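Local coordinates for protein lipoteichoic acid primase (Listeria monocytogenes, PDB 4UOP) that belongs to the sulfatase-like enzymes, as a lipoteichoic acid primase whose extracellular catalytic domain holds a magnesium ion, at residues Asp87-Glu92 with Pro318-Tyr323; Val170-Phe175 with Lys213-Leu218; Lys199-Leu204 with Ile265-Asp270. All coordinates share one frame; numbering follows the deposited sequence.

In the fold
All three contacts belong to the sulfatase-type domain. Interactions 1 and 2 are buried on the large mixed sheet, their centres about 23 Å apart: one sets a phenylalanine of strand 319-322 against the end of helix 84-89, the other joins two aromatic rings beside strand 149-153. Interaction 3, farther out and edged by the partly exposed K267, pairs helices 193-209 and 246-271. It touches interaction 2 where L204 and A200 pack on A216 and L218, and interaction 1 through L89 with I265 and a weak, long E92-K269 ion pair. Apolar contact dominates; interaction 1 adds a water bridge, interaction 2 a buried tyrosine-glutamine bond, interaction 3 a lysine methylene over a ring.

Interaction 1: residues Asp87-Glu92 with Pro318-Tyr323; sequences DGLQNE and PFFLHY
F320, on the strand 319-322, turns its ring toward the end of helix 84-89 and meets L89 and Q90. The strand runs antiparallel between 94-100 and 277-283 in the large mixed sheet, so the contact seats the helix end on that sheet. CG of F320 stands anti to the carbonyl carbon (chi1 -66°), which carries the CD2-CE2 side of the ring toward the helix end. CE2 of F320 lies 3.7 Å from CG of Q90, which sits at the ring edge and in its plane. CB of L89 comes to F320 CD2 at 3.9 Å from an oblique direction. The amide end of Q90 is engaged away from the ring, its OE1 accepting hydrogen bonds from R70 NH2 and N74 ND2. L321 points away from the contact and packs on L348 of helix 341-348. H322 points back toward the 87-92 side, its NE2 bonded to W274 O and its ring stacked on that of W274. ND1 of H322 holds a water at 2.8 Å, and the same water donates to E92 O at 2.9 Å. Just past the strand, Y323 N donates to this water over a longer 3.3 Å. The contact is thus apolar at the phenylalanine and water-mediated two residues later: side-chain carbons close the buried part, while one water, held by three protein atoms, ties the backbone after the helix to the end of the strand and to the histidine.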
ATOM      1  N   ASP B  87     -12.227  28.820  11.751  1.00 22.85           N
ATOM      2  CA  ASP B  87     -13.233  29.719  11.180  1.00 24.94           C
ATOM      3  C   ASP B  87     -12.804  31.177  11.336  1.00 23.98           C
ATOM      4  O   ASP B  87     -12.934  31.953  10.403  1.00 24.56           O
ATOM      5  CB  ASP B  87     -14.599  29.499  11.822  1.00 25.87           C
ATOM      6  CG  ASP B  87     -15.088  28.052  11.711  1.00 28.26           C
ATOM      7  OD1 ASP B  87     -14.535  27.249  10.911  1.00 30.45           O
ATOM      8  OD2 ASP B  87     -16.041  27.713  12.438  1.00 29.03           O
ATOM      9  N   GLY B  88     -12.275  31.527  12.507  1.00 23.78           N
ATOM     10  CA  GLY B  88     -11.776  32.871  12.797  1.00 24.11           C
ATOM     11  C   GLY B  88     -10.580  33.261  11.940  1.00 24.50           C
ATOM     12  O   GLY B  88     -10.438  34.423  11.564  1.00 26.45           O
ATOM     13  N   LEU B  89      -9.718  32.300  11.616  1.00 24.24           N
ATOM     14  CA  LEU B  89      -8.546  32.580  10.762  1.00 25.40           C
ATOM     15  C   LEU B  89      -8.893  32.968   9.330  1.00 25.87           C
ATOM     16  O   LEU B  89      -8.075  33.597   8.655  1.00 26.83           O
ATOM     17  CB  LEU B  89      -7.618  31.368  10.696  1.00 25.36           C
ATOM     18  CG  LEU B  89      -6.795  31.050  11.934  1.00 26.89           C
ATOM     19  CD1 LEU B  89      -6.110  29.707  11.728  1.00 27.37           C
ATOM     20  CD2 LEU B  89      -5.786  32.143  12.228  1.00 27.66           C
ATOM     21  N   GLN B  90     -10.071  32.581   8.851  1.00 25.81           N
ATOM     22  CA  GLN B  90     -10.482  32.901   7.476  1.00 28.75           C
ATOM     23  C   GLN B  90     -10.426  34.392   7.152  1.00 31.71           C
ATOM     24  O   GLN B  90     -10.102  34.757   6.026  1.00 31.20           O
ATOM     25  CB  GLN B  90     -11.874  32.348   7.172  1.00 30.02           C
ATOM     26  CG  GLN B  90     -11.878  30.833   7.030  1.00 29.83           C
ATOM     27  CD  GLN B  90     -13.211  30.232   6.616  1.00 29.78           C
ATOM     28  OE1 GLN B  90     -13.410  29.033   6.754  1.00 30.60           O
ATOM     29  NE2 GLN B  90     -14.105  31.045   6.073  1.00 31.04           N
ATOM     30  N   ASN B  91     -10.711  35.242   8.135  1.00 32.22           N
ATOM     31  CA  ASN B  91     -10.659  36.697   7.950  1.00 36.50           C
ATOM     32  C   ASN B  91      -9.262  37.281   7.897  1.00 35.55           C
ATOM     33  O   ASN B  91      -9.095  38.415   7.457  1.00 36.75           O
ATOM     34  CB  ASN B  91     -11.419  37.415   9.075  1.00 39.37           C
ATOM     35  CG  ASN B  91     -12.918  37.283   8.938  1.00 44.20           C
ATOM     36  OD1 ASN B  91     -13.443  37.134   7.835  1.00 48.45           O
ATOM     37  ND2 ASN B  91     -13.623  37.328  10.068  1.00 49.18           N
ATOM     38  N   GLU B  92      -8.265  36.548   8.378  1.00 33.49           N
ATOM     39  CA  GLU B  92      -6.914  37.104   8.488  1.00 33.23           C
ATOM     40  C   GLU B  92      -5.822  36.256   7.834  1.00 28.72           C
ATOM     41  O   GLU B  92      -4.644  36.498   8.067  1.00 29.14           O
ATOM     42  CB  GLU B  92      -6.573  37.361   9.960  1.00 35.99           C
ATOM     43  CG  GLU B  92      -6.581  36.133  10.847  1.00 38.54           C
ATOM     44  CD  GLU B  92      -6.175  36.442  12.286  1.00 42.05           C
ATOM     45  OE1 GLU B  92      -4.998  36.766  12.542  1.00 42.91           O
ATOM     46  OE2 GLU B  92      -7.037  36.339  13.178  1.00 46.18           O
ATOM     47  N   PRO B 318      -8.094  21.115   5.298  1.00 17.41           N
ATOM     48  CA  PRO B 318      -7.956  22.558   5.478  1.00 17.86           C
ATOM     49  C   PRO B 318      -6.520  23.032   5.237  1.00 17.95           C
ATOM     50  O   PRO B 318      -5.567  22.268   5.443  1.00 17.19           O
ATOM     51  CB  PRO B 318      -8.378  22.777   6.925  1.00 18.07           C
ATOM     52  CG  PRO B 318      -8.099  21.456   7.598  1.00 18.40           C
ATOM     53  CD  PRO B 318      -8.391  20.420   6.566  1.00 18.01           C
ATOM     54  N   PHE B 319      -6.400  24.278   4.795  1.00 17.16           N
ATOM     55  CA  PHE B 319      -5.124  24.921   4.529  1.00 17.44           C
ATOM     56  C   PHE B 319      -5.245  26.406   4.813  1.00 16.58           C
ATOM     57  O   PHE B 319      -6.103  27.083   4.236  1.00 17.64           O
ATOM     58  CB  PHE B 319      -4.691  24.705   3.082  1.00 17.53           C
ATOM     59  CG  PHE B 319      -3.394  25.377   2.733  1.00 18.59           C
ATOM     60  CD1 PHE B 319      -2.184  24.794   3.059  1.00 18.49           C
ATOM     61  CD2 PHE B 319      -3.385  26.623   2.122  1.00 19.17           C
ATOM     62  CE1 PHE B 319      -0.986  25.423   2.753  1.00 18.89           C
ATOM     63  CE2 PHE B 319      -2.196  27.257   1.828  1.00 20.11           C
ATOM     64  CZ  PHE B 319      -0.993  26.665   2.145  1.00 19.31           C
ATOM     65  N   PHE B 320      -4.407  26.897   5.714  1.00 16.10           N
ATOM     66  CA  PHE B 320      -4.406  28.298   6.127  1.00 16.79           C
ATOM     67  C   PHE B 320      -2.980  28.792   6.150  1.00 17.16           C
ATOM     68  O   PHE B 320      -2.076  28.105   6.645  1.00 16.08           O
ATOM     69  CB  PHE B 320      -5.026  28.461   7.525  1.00 17.50           C
ATOM     70  CG  PHE B 320      -6.485  28.135   7.585  1.00 18.44           C
ATOM     71  CD1 PHE B 320      -6.911  26.822   7.660  1.00 19.51           C
ATOM     72  CD2 PHE B 320      -7.444  29.142   7.556  1.00 20.33           C
ATOM     73  CE1 PHE B 320      -8.266  26.519   7.691  1.00 19.65           C
ATOM     74  CE2 PHE B 320      -8.792  28.848   7.609  1.00 20.90           C
ATOM     75  CZ  PHE B 320      -9.207  27.532   7.651  1.00 20.84           C
ATOM     76  N   LEU B 321      -2.771  29.994   5.627  1.00 17.91           N
ATOM     77  CA  LEU B 321      -1.464  30.596   5.598  1.00 19.37           C
ATOM     78  C   LEU B 321      -1.523  32.024   6.101  1.00 19.09           C
ATOM     79  O   LEU B 321      -2.338  32.832   5.638  1.00 18.41           O
ATOM     80  CB  LEU B 321      -0.884  30.558   4.183  1.00 22.25           C
ATOM     81  CG  LEU B 321       0.546  31.131   4.149  1.00 26.05           C
ATOM     82  CD1 LEU B 321       1.551  30.173   3.523  1.00 28.55           C
ATOM     83  CD2 LEU B 321       0.531  32.459   3.424  1.00 27.12           C
ATOM     84  N   HIS B 322      -0.646  32.316   7.051  1.00 19.42           N
ATOM     85  CA  HIS B 322      -0.488  33.650   7.617  1.00 20.79           C
ATOM     86  C   HIS B 322       0.932  34.123   7.357  1.00 21.26           C
ATOM     87  O   HIS B 322       1.877  33.332   7.426  1.00 19.55           O
ATOM     88  CB  HIS B 322      -0.758  33.608   9.124  1.00 22.14           C
ATOM     89  CG  HIS B 322      -0.028  34.657   9.916  1.00 24.35           C
ATOM     90  ND1 HIS B 322      -0.526  35.931  10.098  1.00 25.57           N
ATOM     91  CD2 HIS B 322       1.155  34.621  10.573  1.00 24.37           C
ATOM     92  CE1 HIS B 322       0.328  36.638  10.816  1.00 26.33           C
ATOM     93  NE2 HIS B 322       1.357  35.867  11.118  1.00 26.95           N
ATOM     94  N   TYR B 323       1.085  35.406   7.044  1.00 21.92           N
ATOM     95  CA  TYR B 323       2.401  36.032   7.136  1.00 23.09           C
ATOM     96  C   TYR B 323       2.247  37.477   7.558  1.00 22.72           C
ATOM     97  O   TYR B 323       1.214  38.097   7.269  1.00 23.00           O
ATOM     98  CB  TYR B 323       3.214  35.880   5.840  1.00 24.59           C
ATOM     99  CG  TYR B 323       2.665  36.581   4.621  1.00 27.62           C
ATOM    100  CD1 TYR B 323       2.979  37.913   4.348  1.00 31.46           C
ATOM    101  CD2 TYR B 323       1.871  35.900   3.708  1.00 29.36           C
ATOM    102  CE1 TYR B 323       2.487  38.549   3.207  1.00 32.75           C
ATOM    103  CE2 TYR B 323       1.375  36.523   2.574  1.00 31.00           C
ATOM    104  CZ  TYR B 323       1.690  37.841   2.321  1.00 32.99           C
ATOM    105  OH  TYR B 323       1.176  38.440   1.190  1.00 34.88           O
TER
HETATM  106  O   HOH W   1      -1.825  36.702   7.698  1.00 30.39           O

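Interaction 2: residues Val170-Phe175 with Lys213-Leu218; sequences VGFDKF and KFYAQL
CA of F172 and CA of Y215 stand 9.3 Å apart, the nearest such pair, because strand 149-153 intervenes, pairing in parallel with both 174-176 and 214-219, and the two segments meet only through side chains on one face of the sheet. G171, with positive phi, forms a Schellman motif at the end of helix 163-169, and F172 follows it. The ring of F172 leans over to Y215, CE1 of F172 reaching CE2 of Y215 at 3.7 Å. The centroids are 5.6 Å apart and the planes differ by 36°, an oblique pair. CZ of F172 also meets CB of Q217 at 4.1 Å, while Y116 packs edge-to-face with F172. Although CG of Q217 lies anti to its backbone N, the chain bends at chi2, which brings the amide back to the tyrosine. There Y215 OH donates to Q217 OE1 over a short 2.6 Å, the C=O...donor angle being 138° and the hydroxyl tilted 24° from the carbonyl plane. NE2 of Q217 has a weak bond to Y282 OH. Chemically, the buried hydroxyl and amide oxygen satisfy each other, which fixes the rotation of the tyrosine's O-H and leaves ring carbons and a methylene for F172 to pack on.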
ATOM      1  N   VAL B 170      16.098  14.085   6.141  1.00 22.05           N
ATOM      2  CA  VAL B 170      15.672  15.341   5.511  1.00 21.68           C
ATOM      3  C   VAL B 170      16.381  16.559   6.078  1.00 22.85           C
ATOM      4  O   VAL B 170      16.155  17.668   5.618  1.00 24.86           O
ATOM      5  CB  VAL B 170      14.130  15.568   5.528  1.00 20.86           C
ATOM      6  CG1 VAL B 170      13.436  14.538   4.663  1.00 21.19           C
ATOM      7  CG2 VAL B 170      13.559  15.567   6.943  1.00 20.60           C
ATOM      8  N   GLY B 171      17.230  16.361   7.079  1.00 23.22           N
ATOM      9  CA  GLY B 171      18.090  17.429   7.562  1.00 23.46           C
ATOM     10  C   GLY B 171      17.477  18.343   8.605  1.00 22.92           C
ATOM     11  O   GLY B 171      17.908  19.478   8.730  1.00 23.41           O
ATOM     12  N   PHE B 172      16.492  17.860   9.371  1.00 20.39           N
ATOM     13  CA  PHE B 172      16.077  18.577  10.567  1.00 20.40           C
ATOM     14  C   PHE B 172      17.263  18.598  11.534  1.00 21.57           C
ATOM     15  O   PHE B 172      17.917  17.571  11.728  1.00 21.26           O
ATOM     16  CB  PHE B 172      14.847  17.933  11.253  1.00 19.96           C
ATOM     17  CG  PHE B 172      13.516  18.383  10.693  1.00 19.01           C
ATOM     18  CD1 PHE B 172      13.038  19.660  10.946  1.00 18.94           C
ATOM     19  CD2 PHE B 172      12.728  17.526   9.950  1.00 19.30           C
ATOM     20  CE1 PHE B 172      11.834  20.084  10.435  1.00 18.94           C
ATOM     21  CE2 PHE B 172      11.505  17.937   9.441  1.00 19.19           C
ATOM     22  CZ  PHE B 172      11.057  19.218   9.687  1.00 18.94           C
ATOM     23  N   ASP B 173      17.528  19.742  12.153  1.00 20.84           N
ATOM     24  CA  ASP B 173      18.583  19.827  13.184  1.00 21.77           C
ATOM     25  C   ASP B 173      18.239  18.974  14.405  1.00 22.14           C
ATOM     26  O   ASP B 173      19.120  18.331  15.001  1.00 22.64           O
ATOM     27  CB  ASP B 173      18.782  21.269  13.649  1.00 22.87           C
ATOM     28  CG  ASP B 173      19.452  22.133  12.606  1.00 25.00           C
ATOM     29  OD1 ASP B 173      20.441  21.681  12.003  1.00 27.62           O
ATOM     30  OD2 ASP B 173      18.991  23.267  12.393  1.00 26.22           O
ATOM     31  N   LYS B 174      16.966  18.993  14.786  1.00 21.20           N
ATOM     32  CA  LYS B 174      16.481  18.259  15.956  1.00 21.66           C
ATOM     33  C   LYS B 174      15.072  17.749  15.749  1.00 20.64           C
ATOM     34  O   LYS B 174      14.300  18.338  14.994  1.00 20.14           O
ATOM     35  CB  LYS B 174      16.411  19.173  17.187  1.00 23.79           C
ATOM     36  CG  LYS B 174      17.733  19.634  17.721  1.00 26.33           C
ATOM     37  CD  LYS B 174      17.528  20.422  18.994  1.00 27.02           C
ATOM     38  CE  LYS B 174      18.847  20.974  19.497  1.00 28.50           C
ATOM     39  NZ  LYS B 174      18.616  21.914  20.621  1.00 30.83           N
ATOM     40  N   PHE B 175      14.726  16.673  16.449  1.00 20.54           N
ATOM     41  CA  PHE B 175      13.329  16.303  16.606  1.00 20.68           C
ATOM     42  C   PHE B 175      13.056  16.070  18.074  1.00 20.28           C
ATOM     43  O   PHE B 175      13.903  15.547  18.808  1.00 21.29           O
ATOM     44  CB  PHE B 175      12.938  15.091  15.752  1.00 21.62           C
ATOM     45  CG  PHE B 175      13.685  13.840  16.074  1.00 21.78           C
ATOM     46  CD1 PHE B 175      13.233  12.993  17.069  1.00 23.14           C
ATOM     47  CD2 PHE B 175      14.828  13.502  15.372  1.00 23.27           C
ATOM     48  CE1 PHE B 175      13.929  11.835  17.383  1.00 23.44           C
ATOM     49  CE2 PHE B 175      15.535  12.340  15.678  1.00 24.18           C
ATOM     50  CZ  PHE B 175      15.068  11.508  16.681  1.00 23.95           C
ATOM     51  N   LYS B 213      16.569  32.707  13.758  1.00 22.91           N
ATOM     52  CA  LYS B 213      15.478  32.358  12.858  1.00 23.12           C
ATOM     53  C   LYS B 213      15.253  30.859  12.980  1.00 21.33           C
ATOM     54  O   LYS B 213      16.227  30.088  13.017  1.00 20.39           O
ATOM     55  CB  LYS B 213      15.825  32.683  11.415  1.00 25.66           C
ATOM     56  CG  LYS B 213      15.869  34.158  11.066  1.00 29.74           C
ATOM     57  CD  LYS B 213      15.963  34.347   9.562  1.00 32.39           C
ATOM     58  CE  LYS B 213      17.050  33.477   8.961  1.00 35.23           C
ATOM     59  NZ  LYS B 213      17.430  33.914   7.596  1.00 38.40           N
ATOM     60  N   PHE B 214      13.987  30.443  13.033  1.00 19.72           N
ATOM     61  CA  PHE B 214      13.676  29.033  13.211  1.00 18.02           C
ATOM     62  C   PHE B 214      12.534  28.584  12.301  1.00 16.93           C
ATOM     63  O   PHE B 214      11.677  29.383  11.899  1.00 16.81           O
ATOM     64  CB  PHE B 214      13.343  28.730  14.686  1.00 18.70           C
ATOM     65  CG  PHE B 214      12.122  29.450  15.203  1.00 18.89           C
ATOM     66  CD1 PHE B 214      10.863  28.917  15.036  1.00 19.31           C
ATOM     67  CD2 PHE B 214      12.242  30.671  15.855  1.00 19.12           C
ATOM     68  CE1 PHE B 214       9.743  29.575  15.509  1.00 19.03           C
ATOM     69  CE2 PHE B 214      11.137  31.330  16.329  1.00 19.15           C
ATOM     70  CZ  PHE B 214       9.873  30.790  16.152  1.00 19.61           C
ATOM     71  N   TYR B 215      12.578  27.303  11.958  1.00 16.24           N
ATOM     72  CA  TYR B 215      11.466  26.584  11.369  1.00 16.00           C
ATOM     73  C   TYR B 215      11.081  25.509  12.366  1.00 16.31           C
ATOM     74  O   TYR B 215      11.908  24.651  12.717  1.00 16.53           O
ATOM     75  CB  TYR B 215      11.866  25.976  10.013  1.00 16.45           C
ATOM     76  CG  TYR B 215      10.981  24.860   9.484  1.00 16.36           C
ATOM     77  CD1 TYR B 215       9.604  24.865   9.684  1.00 16.27           C
ATOM     78  CD2 TYR B 215      11.530  23.813   8.742  1.00 16.79           C
ATOM     79  CE1 TYR B 215       8.793  23.842   9.188  1.00 15.55           C
ATOM     80  CE2 TYR B 215      10.733  22.805   8.223  1.00 16.37           C
ATOM     81  CZ  TYR B 215       9.368  22.810   8.476  1.00 16.43           C
ATOM     82  OH  TYR B 215       8.580  21.800   7.974  1.00 17.37           O
ATOM     83  N   ALA B 216       9.843  25.573  12.849  1.00 15.75           N
ATOM     84  CA  ALA B 216       9.284  24.544  13.724  1.00 15.56           C
ATOM     85  C   ALA B 216       8.108  23.855  13.033  1.00 15.04           C
ATOM     86  O   ALA B 216       7.184  24.525  12.549  1.00 15.17           O
ATOM     87  CB  ALA B 216       8.840  25.173  15.025  1.00 15.81           C
ATOM     88  N   GLN B 217       8.168  22.527  12.944  1.00 15.46           N
ATOM     89  CA  GLN B 217       7.069  21.705  12.414  1.00 15.82           C
ATOM     90  C   GLN B 217       6.450  20.934  13.582  1.00 16.48           C
ATOM     91  O   GLN B 217       7.153  20.187  14.244  1.00 16.55           O
ATOM     92  CB  GLN B 217       7.588  20.716  11.388  1.00 17.08           C
ATOM     93  CG  GLN B 217       6.529  19.781  10.840  1.00 17.72           C
ATOM     94  CD  GLN B 217       5.790  20.310   9.629  1.00 18.63           C
ATOM     95  OE1 GLN B 217       6.285  21.184   8.900  1.00 18.69           O
ATOM     96  NE2 GLN B 217       4.621  19.730   9.358  1.00 20.40           N
ATOM     97  N   LEU B 218       5.167  21.149  13.833  1.00 15.41           N
ATOM     98  CA  LEU B 218       4.455  20.478  14.905  1.00 16.70           C
ATOM     99  C   LEU B 218       3.434  19.531  14.295  1.00 17.03           C
ATOM    100  O   LEU B 218       2.690  19.912  13.375  1.00 17.54           O
ATOM    101  CB  LEU B 218       3.764  21.491  15.813  1.00 18.26           C
ATOM    102  CG  LEU B 218       4.675  22.410  16.625  1.00 21.04           C
ATOM    103  CD1 LEU B 218       5.123  23.606  15.812  1.00 21.10           C
ATOM    104  CD2 LEU B 218       3.976  22.920  17.875  1.00 22.19           C
TER

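Interaction 3: residues Lys199-Leu204 with Ile265-Asp270; sequences KAFPIL and IQKLKD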
ATOM      1  N   LYS B 199       4.827  22.658  25.674  1.00 20.05           N
ATOM      2  CA  LYS B 199       6.242  22.346  25.789  1.00 21.41           C
ATOM      3  C   LYS B 199       7.045  22.831  24.585  1.00 20.82           C
ATOM      4  O   LYS B 199       8.213  23.134  24.729  1.00 21.06           O
ATOM      5  CB  LYS B 199       6.463  20.866  26.045  1.00 24.47           C
ATOM      6  CG  LYS B 199       5.958  20.454  27.428  1.00 28.54           C
ATOM      7  CD  LYS B 199       6.388  19.051  27.796  1.00 32.60           C
ATOM      8  CE  LYS B 199       6.124  18.755  29.263  1.00 34.84           C
ATOM      9  NZ  LYS B 199       7.141  19.385  30.153  1.00 37.34           N
ATOM     10  N   ALA B 200       6.418  22.964  23.423  1.00 19.66           N
ATOM     11  CA  ALA B 200       7.135  23.515  22.254  1.00 19.56           C
ATOM     12  C   ALA B 200       7.339  25.028  22.385  1.00 20.27           C
ATOM     13  O   ALA B 200       8.408  25.555  22.064  1.00 19.45           O
ATOM     14  CB  ALA B 200       6.400  23.195  20.963  1.00 19.66           C
ATOM     15  N   PHE B 201       6.319  25.725  22.870  1.00 21.04           N
ATOM     16  CA  PHE B 201       6.324  27.172  22.852  1.00 22.33           C
ATOM     17  C   PHE B 201       7.578  27.817  23.493  1.00 23.26           C
ATOM     18  O   PHE B 201       8.163  28.728  22.904  1.00 22.61           O
ATOM     19  CB  PHE B 201       5.017  27.743  23.440  1.00 23.79           C
ATOM     20  CG  PHE B 201       5.047  29.230  23.595  1.00 25.08           C
ATOM     21  CD1 PHE B 201       4.794  30.053  22.510  1.00 26.38           C
ATOM     22  CD2 PHE B 201       5.376  29.803  24.813  1.00 26.76           C
ATOM     23  CE1 PHE B 201       4.847  31.433  22.647  1.00 26.58           C
ATOM     24  CE2 PHE B 201       5.430  31.173  24.956  1.00 28.22           C
ATOM     25  CZ  PHE B 201       5.164  31.985  23.870  1.00 26.55           C
ATOM     26  N   PRO B 202       7.987  27.365  24.700  1.00 22.77           N
ATOM     27  CA  PRO B 202       9.147  27.985  25.345  1.00 23.97           C
ATOM     28  C   PRO B 202      10.433  27.838  24.533  1.00 22.81           C
ATOM     29  O   PRO B 202      11.301  28.692  24.605  1.00 24.07           O
ATOM     30  CB  PRO B 202       9.258  27.227  26.676  1.00 24.17           C
ATOM     31  CG  PRO B 202       7.873  26.751  26.953  1.00 24.30           C
ATOM     32  CD  PRO B 202       7.264  26.458  25.616  1.00 23.60           C
ATOM     33  N   ILE B 203      10.537  26.767  23.760  1.00 22.25           N
ATOM     34  CA  ILE B 203      11.690  26.559  22.901  1.00 21.82           C
ATOM     35  C   ILE B 203      11.701  27.614  21.802  1.00 21.13           C
ATOM     36  O   ILE B 203      12.747  28.198  21.525  1.00 21.35           O
ATOM     37  CB  ILE B 203      11.684  25.144  22.287  1.00 23.15           C
ATOM     38  CG1 ILE B 203      11.906  24.117  23.400  1.00 25.52           C
ATOM     39  CG2 ILE B 203      12.766  25.018  21.220  1.00 23.08           C
ATOM     40  CD1 ILE B 203      11.490  22.727  23.017  1.00 27.16           C
ATOM     41  N   LEU B 204      10.539  27.858  21.199  1.00 19.86           N
ATOM     42  CA  LEU B 204      10.392  28.870  20.151  1.00 20.98           C
ATOM     43  C   LEU B 204      10.628  30.276  20.705  1.00 21.67           C
ATOM     44  O   LEU B 204      11.264  31.094  20.055  1.00 18.54           O
ATOM     45  CB  LEU B 204       9.007  28.803  19.506  1.00 21.69           C
ATOM     46  CG  LEU B 204       8.502  27.425  19.035  1.00 22.57           C
ATOM     47  CD1 LEU B 204       7.227  27.551  18.205  1.00 23.20           C
ATOM     48  CD2 LEU B 204       9.577  26.673  18.282  1.00 23.07           C
ATOM     49  N   ILE B 265      -1.930  29.717  19.233  1.00 19.49           N
ATOM     50  CA  ILE B 265      -1.935  30.947  18.446  1.00 21.51           C
ATOM     51  C   ILE B 265      -1.947  32.188  19.351  1.00 22.47           C
ATOM     52  O   ILE B 265      -1.213  33.139  19.112  1.00 21.42           O
ATOM     53  CB  ILE B 265      -3.132  30.991  17.470  1.00 21.66           C
ATOM     54  CG1 ILE B 265      -2.967  29.942  16.371  1.00 22.13           C
ATOM     55  CG2 ILE B 265      -3.282  32.367  16.848  1.00 21.74           C
ATOM     56  CD1 ILE B 265      -4.215  29.683  15.556  1.00 22.94           C
ATOM     57  N   GLN B 266      -2.766  32.175  20.397  1.00 23.06           N
ATOM     58  CA  GLN B 266      -2.840  33.327  21.288  1.00 25.06           C
ATOM     59  C   GLN B 266      -1.483  33.587  21.987  1.00 23.38           C
ATOM     60  O   GLN B 266      -1.087  34.744  22.174  1.00 23.03           O
ATOM     61  CB  GLN B 266      -3.974  33.169  22.302  1.00 26.91           C
ATOM     62  CG  GLN B 266      -4.273  34.419  23.118  1.00 30.52           C
ATOM     63  CD  GLN B 266      -4.617  35.614  22.244  1.00 31.97           C
ATOM     64  OE1 GLN B 266      -5.551  35.568  21.451  1.00 35.17           O
ATOM     65  NE2 GLN B 266      -3.829  36.667  22.354  1.00 35.05           N
ATOM     66  N   LYS B 267      -0.764  32.523  22.334  1.00 23.35           N
ATOM     67  CA  LYS B 267       0.578  32.660  22.899  1.00 24.69           C
ATOM     68  C   LYS B 267       1.586  33.197  21.886  1.00 22.88           C
ATOM     69  O   LYS B 267       2.435  34.004  22.243  1.00 21.91           O
ATOM     70  CB  LYS B 267       1.068  31.342  23.498  1.00 27.12           C
ATOM     71  CG  LYS B 267       0.303  30.982  24.758  1.00 31.75           C
ATOM     72  CD  LYS B 267       0.543  29.547  25.201  1.00 35.24           C
ATOM     73  CE  LYS B 267       1.895  29.369  25.871  1.00 37.68           C
ATOM     74  NZ  LYS B 267       1.890  28.207  26.801  1.00 39.79           N
ATOM     75  N   LEU B 268       1.492  32.740  20.640  1.00 21.95           N
ATOM     76  CA  LEU B 268       2.318  33.277  19.568  1.00 21.63           C
ATOM     77  C   LEU B 268       2.022  34.766  19.364  1.00 22.17           C
ATOM     78  O   LEU B 268       2.928  35.541  19.088  1.00 23.04           O
ATOM     79  CB  LEU B 268       2.092  32.516  18.254  1.00 20.84           C
ATOM     80  CG  LEU B 268       2.478  31.036  18.194  1.00 20.78           C
ATOM     81  CD1 LEU B 268       2.085  30.454  16.845  1.00 19.84           C
ATOM     82  CD2 LEU B 268       3.959  30.796  18.502  1.00 20.90           C
ATOM     83  N   LYS B 269       0.760  35.165  19.475  1.00 22.57           N
ATOM     84  CA  LYS B 269       0.393  36.576  19.317  1.00 24.03           C
ATOM     85  C   LYS B 269       0.944  37.424  20.473  1.00 25.21           C
ATOM     86  O   LYS B 269       1.608  38.436  20.235  1.00 25.11           O
ATOM     87  CB  LYS B 269      -1.130  36.756  19.171  1.00 25.43           C
ATOM     88  CG  LYS B 269      -1.694  36.260  17.849  1.00 27.23           C
ATOM     89  CD  LYS B 269      -3.192  36.457  17.723  1.00 30.33           C
ATOM     90  CE  LYS B 269      -3.669  36.099  16.326  1.00 32.75           C
ATOM     91  NZ  LYS B 269      -5.144  36.199  16.173  1.00 36.90           N
ATOM     92  N   ASP B 270       0.673  37.008  21.709  1.00 25.89           N
ATOM     93  CA  ASP B 270       1.124  37.735  22.904  1.00 27.99           C
ATOM     94  C   ASP B 270       2.636  37.901  22.963  1.00 27.89           C
ATOM     95  O   ASP B 270       3.130  38.953  23.352  1.00 25.72           O
ATOM     96  CB  ASP B 270       0.674  37.022  24.180  1.00 30.97           C
ATOM     97  CG  ASP B 270      -0.822  37.085  24.391  1.00 34.48           C
ATOM     98  OD1 ASP B 270      -1.480  37.946  23.770  1.00 36.42           O
ATOM     99  OD2 ASP B 270      -1.338  36.276  25.197  1.00 37.28           O
TER
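This is helix-to-helix packing in which F201 of helix 193-209 is set against K267 and L268 of helix 246-271, both helices lying over one side of the large mixed sheet. A trans chi1 (173°) sends the F201 ring straight across the interface. CE of K267 stands over one face of the F201 ring, 4.1 Å from the centroid and 27° off the normal, a CH-pi contact. CB of K267 sits over a face as well, offset toward the rim, and K267 O lies 3.5 Å from F201 CE1. A bend at chi3 (76°) carries the lysine chain obliquely across the ring, and NZ ends on N198 OD1, one turn back on the phenylalanine's own helix. L268 passes alongside, its CD2 4.2 Å from F201 CD1; both residues also rest on I273. Beside the ring the first helix is kinked at P202-I203; P202 has no N-H, and I203 N makes only a weak bond to A200 O. The same helix is seated on strand 214-219. Helix 246-271 supplies the helix of the beta-alpha-beta crossover from 214-219 to 277-283, both parallel to 59-65, so the pair forms part of a helical layer of the alpha/beta/alpha sandwich of the sulfatase and alkaline phosphatase superfamily.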